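Probable transcriptional regulator PhnF (Escherichia coli, PDB 2FA1) probably acts as a DNA-binding transcriptional regulator of the GntR/HutC family, encoded in an operon for alkylphosphonate uptake and C-P lyase, and is represented here by its C-terminal effector-binding domain. Local coordinates at residues F9-L14 with D152-T157; E23-V28 with R52-V57; L62-H67 with V146-A151; R104-R109 with L126-T131. One frame throughout, in Å; residues are numbered along the deposited sequence. Where two conformers were deposited one is given.

Contact 1 of 4, residues F9-L14 with D152-T157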
# COMPACT_ATOMS: atom_id res chain seq x y z
N PHE A 9 -11.47 -4.48 -8.38
CA PHE A 9 -12.00 -4.52 -6.99
C PHE A 9 -11.20 -3.60 -6.06
O PHE A 9 -10.02 -3.46 -6.28
CB PHE A 9 -11.90 -5.94 -6.46
CG PHE A 9 -12.73 -6.94 -7.24
CD1 PHE A 9 -12.12 -7.80 -8.13
CD2 PHE A 9 -14.12 -6.94 -7.11
CE1 PHE A 9 -12.88 -8.69 -8.94
CE2 PHE A 9 -14.89 -7.86 -7.89
CZ PHE A 9 -14.27 -8.72 -8.75
N SER A 10 -11.82 -3.02 -5.01
CA SER A 10 -11.08 -2.20 -3.98
C SER A 10 -11.15 -2.87 -2.64
O SER A 10 -12.22 -3.39 -2.26
CB SER A 10 -11.68 -0.78 -3.79
OG SER A 10 -11.60 -0.01 -4.98
N GLN A 11 -10.04 -2.98 -1.91
CA GLN A 11 -10.05 -3.53 -0.54
C GLN A 11 -9.45 -2.50 0.42
O GLN A 11 -8.40 -1.93 0.15
CB GLN A 11 -9.29 -4.90 -0.40
CG GLN A 11 -10.05 -6.23 -0.89
CD GLN A 11 -9.17 -7.54 -0.93
OE1 GLN A 11 -9.70 -8.67 -1.08
NE2 GLN A 11 -7.84 -7.39 -0.77
N ASN A 12 -10.11 -2.27 1.54
CA ASN A 12 -9.60 -1.38 2.57
C ASN A 12 -8.32 -1.92 3.23
O ASN A 12 -8.25 -3.03 3.80
CB ASN A 12 -10.75 -1.03 3.53
CG ASN A 12 -10.37 -0.11 4.68
OD1 ASN A 12 -9.21 0.06 5.06
ND2 ASN A 12 -11.41 0.50 5.28
N LEU A 13 -7.27 -1.14 3.15
CA LEU A 13 -5.95 -1.56 3.63
C LEU A 13 -6.05 -1.80 5.13
O LEU A 13 -5.37 -2.66 5.66
CB LEU A 13 -4.88 -0.49 3.27
CG LEU A 13 -3.44 -0.82 3.66
CD1 LEU A 13 -2.94 -2.01 2.83
CD2 LEU A 13 -2.57 0.36 3.45
N LEU A 14 -6.91 -1.06 5.81
CA LEU A 14 -6.98 -1.21 7.26
C LEU A 14 -7.99 -2.26 7.74
O LEU A 14 -8.00 -2.56 8.95
CB LEU A 14 -7.21 0.14 7.96
CG LEU A 14 -6.24 1.25 7.55
CD1 LEU A 14 -6.91 2.62 7.76
CD2 LEU A 14 -4.90 1.08 8.31
N ASP A 152 -3.52 -7.03 -10.92
CA ASP A 152 -4.42 -6.67 -11.99
C ASP A 152 -5.91 -6.64 -11.61
O ASP A 152 -6.73 -6.22 -12.46
CB ASP A 152 -4.16 -7.52 -13.25
CG ASP A 152 -4.43 -9.00 -13.06
OD1 ASP A 152 -4.52 -9.42 -11.91
OD2 ASP A 152 -4.50 -9.78 -14.05
N MET A 153 -6.27 -6.99 -10.37
CA MET A 153 -7.66 -7.14 -9.96
C MET A 153 -8.02 -6.42 -8.65
O MET A 153 -9.19 -6.17 -8.30
CB MET A 153 -7.97 -8.65 -9.85
CG MET A 153 -7.86 -9.38 -11.16
SD MET A 153 -9.26 -8.99 -12.24
CE MET A 153 -10.50 -9.25 -11.04
N ILE A 154 -7.02 -6.07 -7.87
CA ILE A 154 -7.33 -5.39 -6.58
C ILE A 154 -6.42 -4.21 -6.32
O ILE A 154 -5.20 -4.36 -6.54
CB ILE A 154 -7.25 -6.39 -5.40
CG1 ILE A 154 -8.43 -7.38 -5.33
CG2 ILE A 154 -7.26 -5.63 -4.04
CD1 ILE A 154 -8.14 -8.61 -4.42
N GLU A 155 -7.02 -3.06 -5.91
CA GLU A 155 -6.31 -1.87 -5.42
C GLU A 155 -6.70 -1.67 -3.95
O GLU A 155 -7.82 -2.02 -3.52
CB GLU A 155 -6.68 -0.68 -6.34
CG GLU A 155 -6.39 0.72 -5.75
CD GLU A 155 -6.59 1.83 -6.79
OE1 GLU A 155 -7.75 1.97 -7.24
OE2 GLU A 155 -5.63 2.58 -7.14
N PHE A 156 -5.77 -1.16 -3.15
CA PHE A 156 -6.05 -0.94 -1.73
C PHE A 156 -6.41 0.49 -1.50
O PHE A 156 -5.84 1.37 -2.13
CB PHE A 156 -4.85 -1.29 -0.86
CG PHE A 156 -4.62 -2.80 -0.73
CD1 PHE A 156 -5.35 -3.52 0.19
CD2 PHE A 156 -3.64 -3.44 -1.50
CE1 PHE A 156 -5.17 -4.95 0.28
CE2 PHE A 156 -3.44 -4.83 -1.43
CZ PHE A 156 -4.19 -5.57 -0.52
N THR A 157 -7.32 0.72 -0.54
CA THR A 157 -7.69 2.10 -0.24
C THR A 157 -7.46 2.37 1.25
O THR A 157 -7.50 1.44 2.05
CB THR A 157 -9.20 2.38 -0.56
OG1 THR A 157 -10.01 1.47 0.18
CG2 THR A 157 -9.45 2.17 -2.06

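Contact 2 of 4, residues E23-V28 with R52-V57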
# COMPACT_ATOMS: atom_id res chain seq x y z
N GLU A 23 -12.37 -18.28 1.88
CA GLU A 23 -12.44 -19.69 2.30
C GLU A 23 -11.17 -20.12 2.95
O GLU A 23 -10.10 -19.73 2.53
CB GLU A 23 -12.64 -20.55 1.09
CG GLU A 23 -13.94 -20.32 0.40
CD GLU A 23 -15.11 -20.98 1.12
OE1 GLU A 23 -14.91 -21.90 1.96
OE2 GLU A 23 -16.23 -20.56 0.79
N LYS A 24 -11.28 -21.00 3.94
CA LYS A 24 -10.06 -21.64 4.52
C LYS A 24 -9.53 -22.66 3.58
O LYS A 24 -10.27 -23.61 3.20
CB LYS A 24 -10.42 -22.30 5.89
CG LYS A 24 -9.10 -22.78 6.55
CD LYS A 24 -9.38 -23.36 7.99
CE LYS A 24 -10.19 -24.68 7.96
NZ LYS A 24 -10.27 -25.24 9.37
N LEU A 25 -8.23 -22.59 3.34
CA LEU A 25 -7.51 -23.60 2.58
C LEU A 25 -6.82 -24.57 3.53
O LEU A 25 -6.76 -25.75 3.23
CB LEU A 25 -6.42 -22.94 1.73
CG LEU A 25 -6.93 -22.54 0.28
CD1 LEU A 25 -8.24 -22.03 0.16
CD2 LEU A 25 -5.76 -21.81 -0.46
N LEU A 26 -6.35 -24.11 4.68
CA LEU A 26 -5.70 -25.05 5.59
C LEU A 26 -5.64 -24.41 6.95
O LEU A 26 -5.55 -23.21 7.04
CB LEU A 26 -4.27 -25.27 5.07
CG LEU A 26 -3.35 -26.53 5.22
CD1 LEU A 26 -2.17 -26.21 6.11
CD2 LEU A 26 -3.93 -27.94 5.42
N SER A 27 -5.74 -25.25 7.99
CA SER A 27 -5.48 -24.82 9.41
C SER A 27 -4.63 -25.94 10.00
O SER A 27 -5.09 -27.14 9.98
CB SER A 27 -6.76 -24.60 10.25
OG SER A 27 -7.65 -25.68 10.05
N VAL A 28 -3.38 -25.61 10.36
CA VAL A 28 -2.47 -26.64 10.86
C VAL A 28 -1.58 -26.08 11.93
O VAL A 28 -1.41 -24.88 12.01
CB VAL A 28 -1.57 -27.20 9.69
CG1 VAL A 28 -2.42 -28.04 8.73
CG2 VAL A 28 -0.67 -26.19 9.03
N ARG A 52 -4.50 -20.70 6.16
CA ARG A 52 -4.37 -20.02 4.87
C ARG A 52 -5.78 -19.79 4.34
O ARG A 52 -6.65 -20.71 4.40
CB ARG A 52 -3.58 -20.93 3.96
CG ARG A 52 -3.49 -20.33 2.47
CD ARG A 52 -2.74 -21.35 1.63
NE ARG A 52 -1.31 -21.37 2.08
CZ ARG A 52 -0.47 -22.41 2.05
NH1 ARG A 52 -0.85 -23.65 1.62
NH2 ARG A 52 0.78 -22.24 2.50
N THR A 53 -6.04 -18.60 3.81
CA THR A 53 -7.40 -18.33 3.26
C THR A 53 -7.22 -17.85 1.84
O THR A 53 -6.16 -17.38 1.42
CB THR A 53 -8.13 -17.21 4.05
OG1 THR A 53 -7.35 -15.98 4.06
CG2 THR A 53 -8.32 -17.62 5.62
N LEU A 54 -8.35 -17.96 1.09
CA LEU A 54 -8.28 -17.46 -0.30
C LEU A 54 -9.66 -16.88 -0.66
O LEU A 54 -10.70 -17.46 -0.32
CB LEU A 54 -8.08 -18.66 -1.18
CG LEU A 54 -7.86 -18.38 -2.68
CD1 LEU A 54 -6.64 -17.64 -2.96
CD2 LEU A 54 -7.95 -19.66 -3.45
N ARG A 55 -9.59 -15.77 -1.40
CA ARG A 55 -10.86 -15.14 -1.93
C ARG A 55 -10.83 -15.47 -3.44
O ARG A 55 -9.76 -15.21 -4.14
CB ARG A 55 -10.80 -13.65 -1.65
CG ARG A 55 -11.97 -12.98 -2.42
CD ARG A 55 -11.97 -11.43 -2.29
NE ARG A 55 -13.12 -10.88 -3.02
CZ ARG A 55 -13.32 -9.57 -3.17
NH1 ARG A 55 -12.44 -8.71 -2.69
NH2 ARG A 55 -14.38 -9.13 -3.82
N ARG A 56 -11.98 -15.92 -3.98
CA ARG A 56 -12.09 -16.18 -5.42
C ARG A 56 -13.34 -15.46 -5.86
O ARG A 56 -14.26 -15.23 -5.04
CB ARG A 56 -12.35 -17.63 -5.69
CG ARG A 56 -11.14 -18.54 -5.39
CD ARG A 56 -11.47 -20.08 -5.80
NE ARG A 56 -10.26 -20.88 -5.63
CZ ARG A 56 -9.27 -21.06 -6.51
NH1 ARG A 56 -9.35 -20.62 -7.79
NH2 ARG A 56 -8.19 -21.75 -6.11
N VAL A 57 -13.38 -15.14 -7.12
CA VAL A 57 -14.62 -14.60 -7.76
C VAL A 57 -14.82 -15.35 -9.09
O VAL A 57 -13.94 -15.43 -9.92
CB VAL A 57 -14.49 -13.15 -8.02
CG1 VAL A 57 -15.70 -12.64 -8.85
CG2 VAL A 57 -14.35 -12.32 -6.68

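Contact 3 of 4, residues L62-H67 with V146-A151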
# COMPACT_ATOMS: atom_id res chain seq x y z
N LEU A 62 -8.10 -14.48 -6.24
CA LEU A 62 -7.74 -13.07 -6.20
C LEU A 62 -6.76 -12.72 -5.11
O LEU A 62 -5.89 -11.88 -5.29
CB LEU A 62 -9.00 -12.26 -5.96
CG LEU A 62 -10.01 -12.25 -7.11
CD1 LEU A 62 -10.90 -11.07 -6.88
CD2 LEU A 62 -9.42 -12.23 -8.45
N CYS A 63 -7.01 -13.27 -3.91
CA CYS A 63 -6.28 -12.81 -2.72
C CYS A 63 -6.00 -14.02 -1.83
O CYS A 63 -6.94 -14.67 -1.35
CB CYS A 63 -7.16 -11.82 -1.91
SG CYS A 63 -6.14 -11.32 -0.44
N LEU A 64 -4.71 -14.35 -1.61
CA LEU A 64 -4.36 -15.48 -0.78
C LEU A 64 -3.73 -14.87 0.49
O LEU A 64 -2.94 -13.97 0.34
CB LEU A 64 -3.22 -16.19 -1.48
CG LEU A 64 -2.56 -17.30 -0.67
CD1 LEU A 64 -3.60 -18.46 -0.75
CD2 LEU A 64 -1.20 -17.67 -1.32
N ILE A 65 -4.09 -15.34 1.69
CA ILE A 65 -3.42 -14.80 2.91
C ILE A 65 -2.98 -15.99 3.76
O ILE A 65 -3.76 -16.92 3.99
CB ILE A 65 -4.41 -13.97 3.72
CG1 ILE A 65 -5.09 -12.89 2.84
CG2 ILE A 65 -3.73 -13.26 4.95
CD1 ILE A 65 -6.11 -11.98 3.56
N ASP A 66 -1.74 -15.92 4.26
CA ASP A 66 -1.21 -16.86 5.23
C ASP A 66 -1.24 -16.17 6.56
O ASP A 66 -0.67 -15.09 6.65
CB ASP A 66 0.18 -17.29 4.81
CG ASP A 66 0.11 -18.31 3.67
OD1 ASP A 66 -0.38 -19.42 3.86
OD2 ASP A 66 0.53 -17.96 2.55
N HIS A 67 -1.90 -16.74 7.54
CA HIS A 67 -2.02 -16.07 8.87
C HIS A 67 -1.29 -17.01 9.89
O HIS A 67 -1.53 -18.20 9.90
CB HIS A 67 -3.46 -16.16 9.31
CG HIS A 67 -4.41 -15.51 8.39
ND1 HIS A 67 -4.88 -14.22 8.56
CD2 HIS A 67 -5.08 -16.03 7.35
CE1 HIS A 67 -5.75 -13.96 7.58
NE2 HIS A 67 -5.90 -15.04 6.84
N VAL A 146 0.44 -12.53 5.78
CA VAL A 146 1.07 -12.12 4.55
C VAL A 146 0.02 -12.35 3.47
O VAL A 146 -0.33 -13.53 3.24
CB VAL A 146 2.24 -13.06 4.25
CG1 VAL A 146 3.01 -12.66 2.86
CG2 VAL A 146 3.24 -13.19 5.47
N SER A 147 -0.42 -11.27 2.85
CA SER A 147 -1.46 -11.30 1.82
C SER A 147 -0.76 -11.19 0.48
O SER A 147 0.12 -10.33 0.30
CB SER A 147 -2.30 -10.02 2.00
OG SER A 147 -3.37 -10.02 1.12
N LEU A 148 -1.19 -11.97 -0.51
CA LEU A 148 -0.66 -11.83 -1.89
C LEU A 148 -1.90 -11.70 -2.76
O LEU A 148 -2.81 -12.52 -2.69
CB LEU A 148 0.12 -13.09 -2.34
CG LEU A 148 1.34 -13.42 -1.49
CD1 LEU A 148 1.78 -14.73 -2.07
CD2 LEU A 148 2.28 -12.34 -1.75
N THR A 149 -2.01 -10.54 -3.44
CA THR A 149 -3.17 -10.20 -4.24
C THR A 149 -2.81 -9.86 -5.65
O THR A 149 -1.94 -9.07 -5.91
CB THR A 149 -3.90 -8.95 -3.76
OG1 THR A 149 -2.95 -7.86 -3.57
CG2 THR A 149 -4.67 -9.13 -2.48
N ARG A 150 -3.58 -10.39 -6.58
CA ARG A 150 -3.30 -10.11 -7.99
C ARG A 150 -3.48 -8.60 -8.22
O ARG A 150 -4.55 -8.01 -8.00
CB ARG A 150 -4.41 -10.85 -8.84
CG ARG A 150 -4.06 -12.35 -9.06
CD ARG A 150 -5.17 -12.93 -10.01
NE ARG A 150 -5.14 -12.30 -11.35
CZ ARG A 150 -5.63 -12.90 -12.45
NH1 ARG A 150 -6.05 -14.17 -12.45
NH2 ARG A 150 -5.55 -12.27 -13.65
N ALA A 151 -2.38 -7.96 -8.62
CA ALA A 151 -2.46 -6.54 -8.76
C ALA A 151 -3.26 -6.10 -9.98
O ALA A 151 -3.66 -4.92 -10.05
CB ALA A 151 -1.05 -5.98 -8.84
O HOH W 1 0.96 -15.51 1.53

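Contact 4 of 4, residues R104-R109 with L126-T131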
# COMPACT_ATOMS: atom_id res chain seq x y z
N ARG A 104 3.59 -3.60 6.07
CA ARG A 104 4.61 -3.40 5.02
C ARG A 104 3.93 -3.73 3.69
O ARG A 104 3.35 -4.80 3.60
CB ARG A 104 5.80 -4.23 5.21
CG ARG A 104 6.69 -3.71 6.39
CD ARG A 104 8.07 -4.45 6.32
NE ARG A 104 9.02 -3.66 7.06
CZ ARG A 104 10.02 -2.92 6.53
NH1 ARG A 104 10.29 -2.87 5.22
NH2 ARG A 104 10.76 -2.23 7.38
N ILE A 105 4.04 -2.86 2.67
CA ILE A 105 3.42 -3.12 1.38
C ILE A 105 4.52 -3.16 0.31
O ILE A 105 5.36 -2.27 0.23
CB ILE A 105 2.45 -1.99 1.05
CG1 ILE A 105 1.44 -1.96 2.19
CG2 ILE A 105 1.67 -2.32 -0.30
CD1 ILE A 105 0.70 -0.73 2.11
N SER A 106 4.58 -4.28 -0.41
CA SER A 106 5.51 -4.33 -1.54
C SER A 106 4.83 -4.85 -2.80
O SER A 106 3.72 -5.32 -2.75
CB SER A 106 6.64 -5.28 -1.19
OG SER A 106 6.17 -6.58 -0.88
N ALA A 107 5.60 -4.89 -3.89
CA ALA A 107 5.01 -5.49 -5.14
C ALA A 107 6.10 -6.31 -5.74
O ALA A 107 7.27 -5.93 -5.74
CB ALA A 107 4.51 -4.48 -6.14
N ARG A 108 5.69 -7.43 -6.28
CA ARG A 108 6.67 -8.26 -6.98
C ARG A 108 6.04 -9.12 -8.02
O ARG A 108 4.84 -9.07 -8.25
CB ARG A 108 7.47 -9.03 -5.97
CG ARG A 108 6.62 -10.04 -5.18
CD ARG A 108 7.63 -11.04 -4.61
NE ARG A 108 7.02 -12.09 -3.76
CZ ARG A 108 6.66 -11.93 -2.49
NH1 ARG A 108 6.16 -12.94 -1.78
NH2 ARG A 108 6.81 -10.76 -1.92
N ARG A 109 6.89 -9.81 -8.78
CA ARG A 109 6.41 -10.56 -9.94
C ARG A 109 6.34 -11.99 -9.49
O ARG A 109 7.31 -12.51 -8.96
CB ARG A 109 7.31 -10.33 -11.19
CG ARG A 109 6.89 -9.01 -11.94
CD ARG A 109 7.65 -8.73 -13.21
NE ARG A 109 9.02 -8.35 -12.95
CZ ARG A 109 9.92 -7.99 -13.89
NH1 ARG A 109 9.57 -7.98 -15.16
NH2 ARG A 109 11.16 -7.63 -13.54
N LEU A 126 2.10 -8.98 -8.31
CA LEU A 126 1.32 -9.20 -7.08
C LEU A 126 1.57 -8.06 -6.11
O LEU A 126 2.72 -7.55 -6.09
CB LEU A 126 1.72 -10.47 -6.35
CG LEU A 126 1.74 -11.82 -7.03
CD1 LEU A 126 2.38 -12.83 -6.05
CD2 LEU A 126 0.32 -12.12 -7.38
N LEU A 127 0.55 -7.68 -5.32
CA LEU A 127 0.76 -6.77 -4.18
C LEU A 127 0.93 -7.68 -2.99
O LEU A 127 0.16 -8.68 -2.81
CB LEU A 127 -0.47 -5.89 -3.94
CG LEU A 127 -0.55 -4.63 -4.80
CD1 LEU A 127 -2.00 -4.03 -5.04
CD2 LEU A 127 0.45 -3.61 -4.25
N CYS A 128 1.95 -7.41 -2.16
CA CYS A 128 2.18 -8.21 -1.00
C CYS A 128 2.01 -7.31 0.24
O CYS A 128 2.69 -6.27 0.32
CB CYS A 128 3.54 -8.80 -1.05
SG CYS A 128 4.08 -9.63 0.52
N VAL A 129 1.07 -7.66 1.14
CA VAL A 129 0.77 -6.79 2.30
C VAL A 129 1.06 -7.65 3.52
O VAL A 129 0.47 -8.76 3.70
CB VAL A 129 -0.67 -6.24 2.35
CG1 VAL A 129 -0.84 -5.41 3.59
CG2 VAL A 129 -0.95 -5.36 1.14
N ARG A 130 1.94 -7.17 4.40
CA ARG A 130 2.37 -8.03 5.54
C ARG A 130 2.07 -7.21 6.76
O ARG A 130 2.31 -5.97 6.80
CB ARG A 130 3.86 -8.35 5.50
CG ARG A 130 4.31 -9.18 4.25
CD ARG A 130 5.67 -9.70 4.34
NE ARG A 130 6.62 -8.64 4.13
CZ ARG A 130 7.71 -8.39 4.87
NH1 ARG A 130 8.04 -9.15 5.90
NH2 ARG A 130 8.52 -7.39 4.52
N THR A 131 1.41 -7.84 7.74
CA THR A 131 0.94 -7.07 8.88
C THR A 131 1.23 -7.79 10.19
O THR A 131 1.21 -8.96 10.23
CB THR A 131 -0.57 -6.74 8.79
OG1 THR A 131 -1.38 -7.91 8.96
CG2 THR A 131 -1.00 -6.16 7.41
O HOH W 2 5.54 -6.49 1.95

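Contact 1 of 4, residues F9-L14 with D152-T157
Five backbone hydrogen bonds zip Phe9-Leu13 to Met153-Thr157 as a parallel pair. Glu155 is held through both its N and its O, which turn to the same strand: N donates to Phe9 O at 3.0 Å, and O accepts from Gln11 N. The last bond, Leu13 N to Thr157 O, is 2.8 Å long and almost straight (178°). Phe9, Gln11, Ile154 and Phe156 share one face of the ladder. There the methyl CE of Met153 comes to the edge of the Phe9 ring, near its plane, 3.2 Å from Phe9 CE1. The Met153 chain bends twice to bring it there. Gln11 runs out extended alongside Phe156, its amide turned 52° from the ring. The amide NE2 of Gln11 lies 3.8 Å from Phe156 CE1, while Gln11 OE1 meets the methyl CD1 of Ile154 and is bonded by Arg55. Leu13 CD1 approaches Phe156 obliquely, 3.9 Å from its CD1. At the end of strand 9-12, Asn12 OD1 accepts from Leu14 N at 2.7 Å and closes an Asx turn. The other face carries Ser10, Asn12, Glu155 and Thr157. Glu155 forms salt bridges to Arg104 and Arg130 of the second subunit, and Ser10 OG also bonds that Arg104. Phe156 and Thr157 pair antiparallel with a strand of the same neighbour. The whole is a two-stranded parallel ladder of the UTRA domain, joining the chain's two ends at the dimer interface.

Contact 2 of 4, residues E23-V28 with R52-V57
Strands 23-28 and 52-57 run antiparallel, their axes 153° apart, and the register slips by one residue between Lys24 and Leu26. Glu23 and Leu54 form a hydrogen-bonded pair. Glu23 N to Leu54 O is nearly straight (177°), and Leu54 N returns to Glu23 O at 2.9 Å. At the slip, Arg52 O receives two N-H groups. Leu25 N binds it at 2.7 Å, in the carbonyl plane, and Leu26 N adds a weak bond of 3.4 Å. Arg52 N closes the set on Leu26 O. The extra residue is Leu25, whose psi of -34° departs from the extended form and turns its side chain toward the partner strand. Its two methyls divide the work. Leu25 CD1 lies 3.6 Å from Leu54 CB, and Leu25 CD2 lies 3.7 Å from Arg52 CD. With CG anti to the backbone N, the aliphatic part of Arg52 crosses Leu25 obliquely; the bend at chi3 then turns NE to a salt bridge with Asp66. Along the first strand, Lys24 NZ donates to Ser27 OG at 2.7 Å. Thr53, on the face of Lys24, is buried; its OG1 bonds His67 NE2, which ties this pair to strand 60-69. Leu25 and Leu26 set against Arg52 make a classic beta bulge in an outermost strand of the six-stranded antiparallel UTRA sheet.

Contact 3 of 4, residues L62-H67 with V146-A151
Five backbone hydrogen bonds join strands 62-67 and 146-150, which run almost exactly antiparallel (169°). Leu64 and Leu148 bond both ways. Leu148 N reaches Leu64 O at 2.8 Å, nearly along the C=O axis. Asp66 and Val146 form a second such pair, in which Asp66 N sits above the carbonyl plane of Val146 O. Arg150 N to Leu62 O closes the far end. A water bridges the two strands at the Asp66 end. It donates to Asp66 OD2 at 2.7 Å and to Val146 O at 2.9 Å, so Val146 O takes a backbone N-H and a water proton together. The other carboxylate oxygen, Asp66 OD1, is held by His50 NE2 and by a salt bridge to Arg52 NE. These partners probably keep Asp66 ionised. On the opposite face, Cys63 SG stands anti to its backbone N (chi1 180°). It touches the methyl CG2 of Thr149 at 3.3 Å and lies 3.4 Å from Ser147 OG. Thr149 chi1 of 49° puts OG1 in the crowded position and CG2 beside the thiol. Ser147 OG also meets Ile65 CG1 at 3.8 Å. Ile65 CG2 in turn lies over a face of the His67 ring, offset toward its rim. On the face of Asp66 and Val146, Leu64 CD2 and Leu148 CD1 are 4.3 Å apart, a loose contact. These two leucines pack under helix 113-118, against Leu118. Strand 9-12 covers the Cys63 and Thr149 side through Gln11. Strands 47-57 and 125-135 flank the pair, making it the centre of the sheet.

Contact 4 of 4, residues R104-R109 with L126-T131
Six backbone hydrogen bonds satisfy both N and O of Arg104, Ser106 and Arg108 and of their partners Arg130, Cys128 and Leu126. The tightest is Leu126 N to Arg108 O, 2.7 Å and nearly along the C=O axis. Cys128 N to Ser106 O is the straightest at 176°, with the donor above the carbonyl plane. Water 2 joins the polar side chains. It is 2.9 Å from Ser106 OG, accepts from Arg130 NE at 3.2 Å in the guanidinium plane, and can donate to Cys128 O at 3.3 Å, though it has more acceptors in reach than protons. The segments belong to neighbouring antiparallel strands at one border of the UTRA sheet, and Arg104 and Ile105 continue it by pairing with a strand of the second subunit. Arg104 and Arg130 lie side by side, their guanidinium planes 42° apart, with Arg104 CD 3.5 Å from Arg130 NH2. Glu155 of the second subunit bridges to both arginines, which probably offsets their like charges. Arg130 NH1 donates to Tyr144 OH. Arg108 leaves its backbone in the crowded position (chi1 65°) and runs extended from CG to NE. Its NH2 lies 3.8 Å from Cys128 SG, and its NH1 makes a salt bridge to Glu114.

From the N terminus, strand 9-12 comes first, but its partner 154-159 is the last strand. Contact 1 therefore closes a loop around the other three. Contact 2 closes early, joining strands 23-31 and 47-57 at one border of the antiparallel sheet. Strand 60-69 then opens contact 3, which waits for strand 143-150. Contact 4, between strands 98-109 and 125-135, opens and closes within that span. None of the loops cross. Contacts 2, 3 and 4 follow one another across the sheet, with contact 3 in the middle. Contact 1 packs against contacts 3 and 4 and touches contact 2 at Arg55 and Val57. Contacts 1 and 4 both meet the second subunit.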